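Local coordinates for protein Cyp101j2 (Sphingobium yanoikuyae, PDB 5KYO) that is a haem-containing cytochrome P450 monooxygenase that probably hydroxylates 1,8-cineole, at residues L279-S284 and R312-V317; D305-F310 and L384-M389. All coordinates share one frame; numbering follows the deposited sequence. Where two conformers were deposited one is given.

Overall arrangement
Both contacts lie in the cytochrome P450 haem domain and draw on helix 303-313: the chain just after it packs on helix 273-288 in contact 1, while its middle meets helix 382-399 in contact 2. Contact 1 is fully buried, about 10 Å from the centre of the chain; contact 2, at about 13 Å, is also mainly buried but has a partly exposed arginine at its border. Neither has a hydrogen bond across it. Contact 1 is mainly aromatic; contact 2 is aliphatic, a leucine against the methylenes of a methionine and an arginine. Their centres are about 10 Å apart, and they join where Thr282 CG2 lies 3.5 Å from Phe310 CE1. Each also reaches the haem.

Contact 1 of 2, residues L279-S284 and R312-V317; sequences LGFTFS and RRFPVV. With HEM (protoporphyrin IX containing Fe), chain G.
A buried aromatic and aliphatic contact joins Phe281, on helix 273-288, to Phe314 and Val316, in the chain leaving helix 303-313; in P450 terms the C-terminal part of the I-helix meets the segment that follows the K-helix. Phe314 is the first residue to depart from helical backbone angles, and its CA is the nearest to that of Phe281, 6.8 Å away. The two rings are close to parallel, at 25°, but their centroids lie 5.4 Å apart, so there is little overlap. The approach over the ring face is a CH-pi contact, with Phe281 CB 4.0 Å from the centroid of the Phe314 ring and 27° off its normal. At the ring margins Phe281 CD1 comes within 3.5 Å of Phe314 CD1. The CG of Phe281 is anti to its carbonyl carbon (chi1 -84°), which carries the ring on past Phe314 to Val316, whose CG1 lies 3.6 Å from Phe281 CE2. Arg313 CG lies over the opposite face of the Phe314 ring, toward its rim, 3.5 Å above the plane, so the ring has a neighbour on each face. The edge-to-face rings of His60 and Phe59 add to the surroundings of Phe281. One residue further on, Val317 CG2 lies 3.6 Å from HEM CHB. With no hydrogen bond between the segments, the join depends on ring placement and dispersion, and it ties the I-helix to a segment that goes on to line the haem.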
loop_
_atom_site.group_PDB
_atom_site.type_symbol
_atom_site.label_atom_id
_atom_site.label_comp_id
_atom_site.label_asym_id
_atom_site.label_seq_id
_atom_site.Cartn_x
_atom_site.Cartn_y
_atom_site.Cartn_z
ATOM N N LEU A 279 -7.658 -3.742 4.390
ATOM C CA LEU A 279 -8.677 -4.221 5.332
ATOM C C LEU A 279 -10.068 -3.783 4.909
ATOM O O LEU A 279 -11.053 -4.519 5.107
ATOM C CB LEU A 279 -8.396 -3.728 6.762
ATOM C CG LEU A 279 -7.224 -4.344 7.504
ATOM C CD1 LEU A 279 -6.834 -3.454 8.677
ATOM C CD2 LEU A 279 -7.622 -5.734 8.007
ATOM N N GLY A 280 -10.163 -2.583 4.344
ATOM C CA GLY A 280 -11.431 -2.112 3.811
ATOM C C GLY A 280 -11.982 -2.998 2.717
ATOM O O GLY A 280 -13.160 -3.352 2.752
ATOM N N PHE A 281 -11.154 -3.344 1.727
ATOM C CA PHE A 281 -11.604 -4.220 0.643
ATOM C C PHE A 281 -11.950 -5.609 1.173
ATOM O O PHE A 281 -12.944 -6.201 0.771
ATOM C CB PHE A 281 -10.543 -4.339 -0.447
ATOM C CG PHE A 281 -10.573 -3.224 -1.464
ATOM C CD1 PHE A 281 -11.511 -3.219 -2.491
ATOM C CD2 PHE A 281 -9.611 -2.213 -1.436
ATOM C CE1 PHE A 281 -11.522 -2.208 -3.451
ATOM C CE2 PHE A 281 -9.616 -1.192 -2.388
ATOM C CZ PHE A 281 -10.575 -1.194 -3.403
ATOM N N THR A 282 -11.127 -6.101 2.098
ATOM C CA THR A 282 -11.318 -7.435 2.661
ATOM C C THR A 282 -12.660 -7.532 3.361
ATOM O O THR A 282 -13.485 -8.405 3.026
ATOM C CB THR A 282 -10.195 -7.801 3.648
ATOM O OG1 THR A 282 -8.944 -7.820 2.953
ATOM C CG2 THR A 282 -10.442 -9.180 4.267
ATOM N N PHE A 283 -12.906 -6.622 4.299
ATOM C CA PHE A 283 -14.152 -6.719 5.062
ATOM C C PHE A 283 -15.415 -6.254 4.326
ATOM O O PHE A 283 -16.498 -6.781 4.605
ATOM C CB PHE A 283 -14.005 -5.995 6.407
ATOM C CG PHE A 283 -13.358 -6.863 7.448
ATOM C CD1 PHE A 283 -11.975 -6.938 7.524
ATOM C CD2 PHE A 283 -14.125 -7.668 8.279
ATOM C CE1 PHE A 283 -11.353 -7.762 8.456
ATOM C CE2 PHE A 283 -13.518 -8.502 9.217
ATOM C CZ PHE A 283 -12.130 -8.548 9.304
ATOM N N SER A 284 -15.314 -5.314 3.388
ATOM C CA SER A 284 -16.506 -5.007 2.577
ATOM C C SER A 284 -16.840 -6.198 1.699
ATOM O O SER A 284 -18.018 -6.474 1.440
ATOM C CB SER A 284 -16.341 -3.729 1.716
ATOM O OG SER A 284 -15.262 -3.803 0.793
ATOM N N ARG A 312 -4.242 -11.427 -3.488
ATOM C CA ARG A 312 -4.318 -11.521 -4.956
ATOM C C ARG A 312 -5.467 -10.697 -5.535
ATOM O O ARG A 312 -5.303 -10.006 -6.537
ATOM C CB ARG A 312 -4.479 -12.971 -5.428
ATOM C CG ARG A 312 -4.534 -13.071 -6.958
ATOM C CD ARG A 312 -5.313 -14.291 -7.440
ATOM N NE ARG A 312 -6.726 -14.236 -7.075
ATOM C CZ ARG A 312 -7.645 -13.545 -7.747
ATOM N NH1 ARG A 312 -7.287 -12.832 -8.800
ATOM N NH2 ARG A 312 -8.917 -13.553 -7.362
ATOM N N ARG A 313 -6.633 -10.771 -4.903
ATOM C CA ARG A 313 -7.870 -10.227 -5.485
ATOM C C ARG A 313 -7.959 -8.701 -5.404
ATOM O O ARG A 313 -8.543 -8.065 -6.286
ATOM C CB ARG A 313 -9.082 -10.869 -4.790
ATOM C CG ARG A 313 -10.472 -10.292 -5.135
ATOM C CD ARG A 313 -10.837 -10.289 -6.634
ATOM N NE ARG A 313 -12.171 -9.728 -6.798
ATOM C CZ ARG A 313 -12.421 -8.421 -6.819
ATOM N NH1 ARG A 313 -11.425 -7.553 -6.732
ATOM N NH2 ARG A 313 -13.656 -7.982 -6.929
ATOM N N PHE A 314 -7.343 -8.105 -4.380
ATOM C CA PHE A 314 -7.505 -6.674 -4.134
ATOM C C PHE A 314 -6.210 -5.852 -4.131
ATOM O O PHE A 314 -5.860 -5.257 -3.118
ATOM C CB PHE A 314 -8.225 -6.471 -2.795
ATOM C CG PHE A 314 -9.603 -7.061 -2.772
ATOM C CD1 PHE A 314 -10.620 -6.472 -3.511
ATOM C CD2 PHE A 314 -9.875 -8.213 -2.061
ATOM C CE1 PHE A 314 -11.902 -7.000 -3.517
ATOM C CE2 PHE A 314 -11.171 -8.762 -2.062
ATOM C CZ PHE A 314 -12.176 -8.151 -2.797
ATOM N N PRO A 315 -5.490 -5.828 -5.260
ATOM C CA PRO A 315 -4.307 -4.959 -5.324
ATOM C C PRO A 315 -4.739 -3.496 -5.156
ATOM O O PRO A 315 -5.819 -3.157 -5.627
ATOM C CB PRO A 315 -3.745 -5.232 -6.722
ATOM C CG PRO A 315 -4.981 -5.710 -7.536
ATOM C CD PRO A 315 -5.785 -6.490 -6.546
ATOM N N VAL A 316 -3.957 -2.663 -4.457
ATOM C CA VAL A 316 -4.387 -1.291 -4.229
ATOM C C VAL A 316 -3.373 -0.218 -4.672
ATOM O O VAL A 316 -3.752 0.929 -4.946
ATOM C CB VAL A 316 -4.732 -1.059 -2.718
ATOM C CG1 VAL A 316 -6.046 -1.747 -2.361
ATOM C CG2 VAL A 316 -3.592 -1.524 -1.791
ATOM N N VAL A 317 -2.101 -0.583 -4.762
ATOM C CA VAL A 317 -1.045 0.424 -4.996
ATOM C C VAL A 317 -0.750 0.686 -6.482
ATOM O O VAL A 317 -0.639 -0.256 -7.278
ATOM C CB VAL A 317 0.266 0.029 -4.305
ATOM C CG1 VAL A 317 1.373 1.032 -4.632
ATOM C CG2 VAL A 317 0.060 -0.047 -2.779
HETATM C CHA HEM G . 6.934 -0.769 -0.708
HETATM C CHB HEM G . 2.335 -2.291 -1.036
HETATM C CHC HEM G . 2.196 -2.794 3.824
HETATM C CHD HEM G . 6.375 -0.402 4.153
HETATM C C1A HEM G . 5.746 -1.193 -1.253
HETATM C C2A HEM G . 5.433 -1.347 -2.669
HETATM C C3A HEM G . 4.147 -1.755 -2.750
HETATM C C4A HEM G . 3.613 -1.888 -1.403
HETATM C CMA HEM G . 3.379 -2.068 -4.059
HETATM C CAA HEM G . 6.369 -1.101 -3.887
HETATM C CBA HEM G . 6.461 0.375 -4.264
HETATM C CGA HEM G . 7.290 0.545 -5.515
HETATM O O1A HEM G . 6.899 0.007 -6.590
HETATM O O2A HEM G . 8.345 1.231 -5.457
HETATM C C1B HEM G . 1.920 -2.610 0.252
HETATM C C2B HEM G . 0.667 -3.263 0.622
HETATM C C3B HEM G . 0.634 -3.388 1.965
HETATM C C4B HEM G . 1.858 -2.828 2.484
HETATM C CMB HEM G . -0.439 -3.727 -0.360
HETATM C CAB HEM G . -0.447 -4.009 2.898
HETATM C CBB HEM G . -1.546 -4.660 2.506
HETATM C C1C HEM G . 3.333 -2.221 4.334
HETATM C C2C HEM G . 3.730 -2.213 5.729
HETATM C C3C HEM G . 4.884 -1.536 5.817
HETATM C C4C HEM G . 5.256 -1.120 4.478
HETATM C CMC HEM G . 2.892 -2.865 6.849
HETATM C CAC HEM G . 5.765 -1.211 7.035
HETATM C CBC HEM G . 5.602 -1.704 8.264
HETATM C C1D HEM G . 6.901 -0.241 2.892
HETATM C C2D HEM G . 8.125 0.476 2.574
HETATM C C3D HEM G . 8.284 0.332 1.078
HETATM C C4D HEM G . 7.156 -0.428 0.611
HETATM C CMD HEM G . 9.141 1.229 3.477
HETATM C CAD HEM G . 9.434 0.927 0.236
HETATM C CBD HEM G . 10.428 -0.157 -0.182
HETATM C CGD HEM G . 11.528 0.490 -1.004
HETATM O O1D HEM G . 12.734 0.260 -0.730
HETATM O O2D HEM G . 11.178 1.264 -1.931
HETATM N NA HEM G . 4.612 -1.538 -0.520
HETATM N NB HEM G . 2.608 -2.363 1.423
HETATM N NC HEM G . 4.288 -1.559 3.598
HETATM N ND HEM G . 6.365 -0.741 1.714
HETATM FE FE HEM G . 4.542 -1.705 1.536
#

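Contact 2 of 2, residues D305-F310 and L384-M389; sequences DALLEF and LARMEM. With HEM (protoporphyrin IX containing Fe), chain G.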
loop_
_atom_site.group_PDB
_atom_site.type_symbol
_atom_site.label_atom_id
_atom_site.label_comp_id
_atom_site.label_asym_id
_atom_site.label_seq_id
_atom_site.Cartn_x
_atom_site.Cartn_y
_atom_site.Cartn_z
ATOM N N ASP A 305 -5.604 -19.469 3.707
ATOM C CA ASP A 305 -5.719 -19.508 2.249
ATOM C C ASP A 305 -6.598 -18.370 1.737
ATOM O O ASP A 305 -6.389 -17.845 0.658
ATOM C CB ASP A 305 -6.280 -20.869 1.822
ATOM C CG ASP A 305 -6.369 -21.026 0.323
ATOM O OD1 ASP A 305 -5.311 -21.183 -0.323
ATOM O OD2 ASP A 305 -7.502 -21.020 -0.198
ATOM N N ALA A 306 -7.612 -18.026 2.532
ATOM C CA ALA A 306 -8.477 -16.890 2.232
ATOM C C ALA A 306 -7.615 -15.638 2.202
ATOM O O ALA A 306 -7.773 -14.778 1.353
ATOM C CB ALA A 306 -9.572 -16.750 3.258
ATOM N N LEU A 307 -6.695 -15.557 3.150
ATOM C CA LEU A 307 -5.745 -14.456 3.219
ATOM C C LEU A 307 -4.971 -14.290 1.908
ATOM O O LEU A 307 -4.879 -13.201 1.343
ATOM C CB LEU A 307 -4.774 -14.706 4.377
ATOM C CG LEU A 307 -3.858 -13.594 4.848
ATOM C CD1 LEU A 307 -3.590 -13.828 6.335
ATOM C CD2 LEU A 307 -2.569 -13.610 4.058
ATOM N N LEU A 308 -4.423 -15.391 1.417
ATOM C CA LEU A 308 -3.659 -15.352 0.184
ATOM C C LEU A 308 -4.504 -14.851 -0.989
ATOM O O LEU A 308 -4.004 -14.122 -1.844
ATOM C CB LEU A 308 -3.066 -16.734 -0.106
ATOM C CG LEU A 308 -2.181 -17.281 1.029
ATOM C CD1 LEU A 308 -1.597 -18.635 0.666
ATOM C CD2 LEU A 308 -1.068 -16.312 1.410
ATOM N N GLU A 309 -5.790 -15.206 -1.008
ATOM C CA GLU A 309 -6.699 -14.789 -2.095
ATOM C C GLU A 309 -7.145 -13.324 -1.960
ATOM O O GLU A 309 -7.373 -12.648 -2.965
ATOM C CB GLU A 309 -7.920 -15.728 -2.153
ATOM C CG GLU A 309 -8.973 -15.383 -3.223
ATOM C CD GLU A 309 -8.518 -15.680 -4.637
ATOM O OE1 GLU A 309 -7.315 -15.905 -4.849
ATOM O OE2 GLU A 309 -9.384 -15.746 -5.536
ATOM N N PHE A 310 -7.277 -12.829 -0.731
ATOM C CA PHE A 310 -7.516 -11.397 -0.511
ATOM C C PHE A 310 -6.332 -10.574 -1.057
ATOM O O PHE A 310 -6.536 -9.531 -1.659
ATOM C CB PHE A 310 -7.736 -11.071 0.984
ATOM C CG PHE A 310 -9.138 -11.401 1.495
ATOM C CD1 PHE A 310 -10.251 -10.725 1.016
ATOM C CD2 PHE A 310 -9.313 -12.361 2.475
ATOM C CE1 PHE A 310 -11.533 -11.040 1.483
ATOM C CE2 PHE A 310 -10.586 -12.675 2.958
ATOM C CZ PHE A 310 -11.695 -12.013 2.449
ATOM N N LEU A 384 4.489 -8.221 7.760
ATOM C CA LEU A 384 3.672 -7.533 8.739
ATOM C C LEU A 384 2.246 -7.431 8.266
ATOM O O LEU A 384 1.327 -7.558 9.069
ATOM C CB LEU A 384 4.192 -6.129 9.015
ATOM C CG LEU A 384 3.351 -5.358 10.032
ATOM C CD1 LEU A 384 3.361 -6.071 11.404
ATOM C CD2 LEU A 384 3.837 -3.933 10.144
ATOM N N ALA A 385 2.079 -7.176 6.965
ATOM C CA ALA A 385 0.758 -7.046 6.350
ATOM C C ALA A 385 -0.041 -8.334 6.479
ATOM O O ALA A 385 -1.188 -8.313 6.920
ATOM C CB ALA A 385 0.895 -6.637 4.872
ATOM N N ARG A 386 0.564 -9.455 6.101
ATOM C CA ARG A 386 -0.051 -10.776 6.303
ATOM C C ARG A 386 -0.298 -11.180 7.784
ATOM O O ARG A 386 -1.316 -11.828 8.083
ATOM C CB ARG A 386 0.821 -11.843 5.636
ATOM C CG ARG A 386 0.970 -11.647 4.134
ATOM C CD ARG A 386 1.792 -12.752 3.500
ATOM N NE ARG A 386 2.251 -12.337 2.187
ATOM C CZ ARG A 386 3.508 -12.030 1.907
ATOM N NH1 ARG A 386 4.439 -12.118 2.850
ATOM N NH2 ARG A 386 3.835 -11.643 0.685
ATOM N N MET A 387 0.623 -10.835 8.694
ATOM C CA MET A 387 0.407 -11.111 10.126
ATOM C C MET A 387 -0.801 -10.346 10.654
ATOM O O MET A 387 -1.632 -10.921 11.362
ATOM C CB MET A 387 1.633 -10.781 10.992
ATOM C CG MET A 387 1.307 -10.677 12.512
ATOM S SD MET A 387 2.659 -9.887 13.456
ATOM C CE MET A 387 3.950 -11.099 13.179
ATOM N N GLU A 388 -0.896 -9.061 10.302
ATOM C CA GLU A 388 -2.037 -8.222 10.676
ATOM C C GLU A 388 -3.367 -8.789 10.154
ATOM O O GLU A 388 -4.317 -8.902 10.902
ATOM C CB GLU A 388 -1.875 -6.798 10.143
ATOM C CG GLU A 388 -0.806 -5.964 10.815
ATOM C CD GLU A 388 -0.500 -4.722 10.000
ATOM O OE1 GLU A 388 -1.008 -4.637 8.864
ATOM O OE2 GLU A 388 0.231 -3.836 10.482
ATOM N N MET A 389 -3.408 -9.144 8.874
ATOM C CA MET A 389 -4.618 -9.694 8.260
ATOM C C MET A 389 -5.096 -10.951 8.976
ATOM O O MET A 389 -6.279 -11.097 9.255
ATOM C CB MET A 389 -4.370 -10.005 6.784
ATOM C CG MET A 389 -5.601 -10.503 6.047
ATOM S SD MET A 389 -6.968 -9.336 6.138
ATOM C CE MET A 389 -6.193 -7.852 5.497
HETATM C CHA HEM G . 6.934 -0.769 -0.708
HETATM C CHB HEM G . 2.335 -2.291 -1.036
HETATM C CHC HEM G . 2.196 -2.794 3.824
HETATM C CHD HEM G . 6.375 -0.402 4.153
HETATM C C1A HEM G . 5.746 -1.193 -1.253
HETATM C C2A HEM G . 5.433 -1.347 -2.669
HETATM C C3A HEM G . 4.147 -1.755 -2.750
HETATM C C4A HEM G . 3.613 -1.888 -1.403
HETATM C CMA HEM G . 3.379 -2.068 -4.059
HETATM C CAA HEM G . 6.369 -1.101 -3.887
HETATM C CBA HEM G . 6.461 0.375 -4.264
HETATM C CGA HEM G . 7.290 0.545 -5.515
HETATM O O1A HEM G . 6.899 0.007 -6.590
HETATM O O2A HEM G . 8.345 1.231 -5.457
HETATM C C1B HEM G . 1.920 -2.610 0.252
HETATM C C2B HEM G . 0.667 -3.263 0.622
HETATM C C3B HEM G . 0.634 -3.388 1.965
HETATM C C4B HEM G . 1.858 -2.828 2.484
HETATM C CMB HEM G . -0.439 -3.727 -0.360
HETATM C CAB HEM G . -0.447 -4.009 2.898
HETATM C CBB HEM G . -1.546 -4.660 2.506
HETATM C C1C HEM G . 3.333 -2.221 4.334
HETATM C C2C HEM G . 3.730 -2.213 5.729
HETATM C C3C HEM G . 4.884 -1.536 5.817
HETATM C C4C HEM G . 5.256 -1.120 4.478
HETATM C CMC HEM G . 2.892 -2.865 6.849
HETATM C CAC HEM G . 5.765 -1.211 7.035
HETATM C CBC HEM G . 5.602 -1.704 8.264
HETATM C C1D HEM G . 6.901 -0.241 2.892
HETATM C C2D HEM G . 8.125 0.476 2.574
HETATM C C3D HEM G . 8.284 0.332 1.078
HETATM C C4D HEM G . 7.156 -0.428 0.611
HETATM C CMD HEM G . 9.141 1.229 3.477
HETATM C CAD HEM G . 9.434 0.927 0.236
HETATM C CBD HEM G . 10.428 -0.157 -0.182
HETATM C CGD HEM G . 11.528 0.490 -1.004
HETATM O O1D HEM G . 12.734 0.260 -0.730
HETATM O O2D HEM G . 11.178 1.264 -1.931
HETATM N NA HEM G . 4.612 -1.538 -0.520
HETATM N NB HEM G . 2.608 -2.363 1.423
HETATM N NC HEM G . 4.288 -1.559 3.598
HETATM N ND HEM G . 6.365 -0.741 1.714
HETATM FE FE HEM G . 4.542 -1.705 1.536
#
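The backbones of helices 303-313 and 382-399 come closest at Leu307 and Met389, whose CA atoms are 7.0 Å apart. These are the K and L helices of the P450 fold, the L helix following the loop that carries the haem cysteine ligand in this family. Leu307 does most of the touching. Its CG stands anti to the backbone N (chi1 -168°), which sends both methyl branches across to the other helix. Leu307 CG meets Met389 CG at 3.7 Å as the two side chains run antiparallel alongside one another. Leu307 CD1 also abuts a backbone carbonyl, lying 3.5 Å from Arg386 O, while CD2 lies against the aliphatic part of the arginine, 4.0 Å from Arg386 CG. The leucine lies roughly perpendicular to the arginine chain, which borders the apolar patch on its partly exposed side. Within helix 303-313, Glu309 pairs with Arg312, the Glu-x-x-Arg motif of P450s, and also bridges to Arg364 and Arg367. The segment 384-389 meets the porphyrin periphery: Leu384 CD2 touches the vinyl carbon HEM CBC at 3.4 Å, and Ala385 CB lies 3.6 Å from the other vinyl group at HEM CAB.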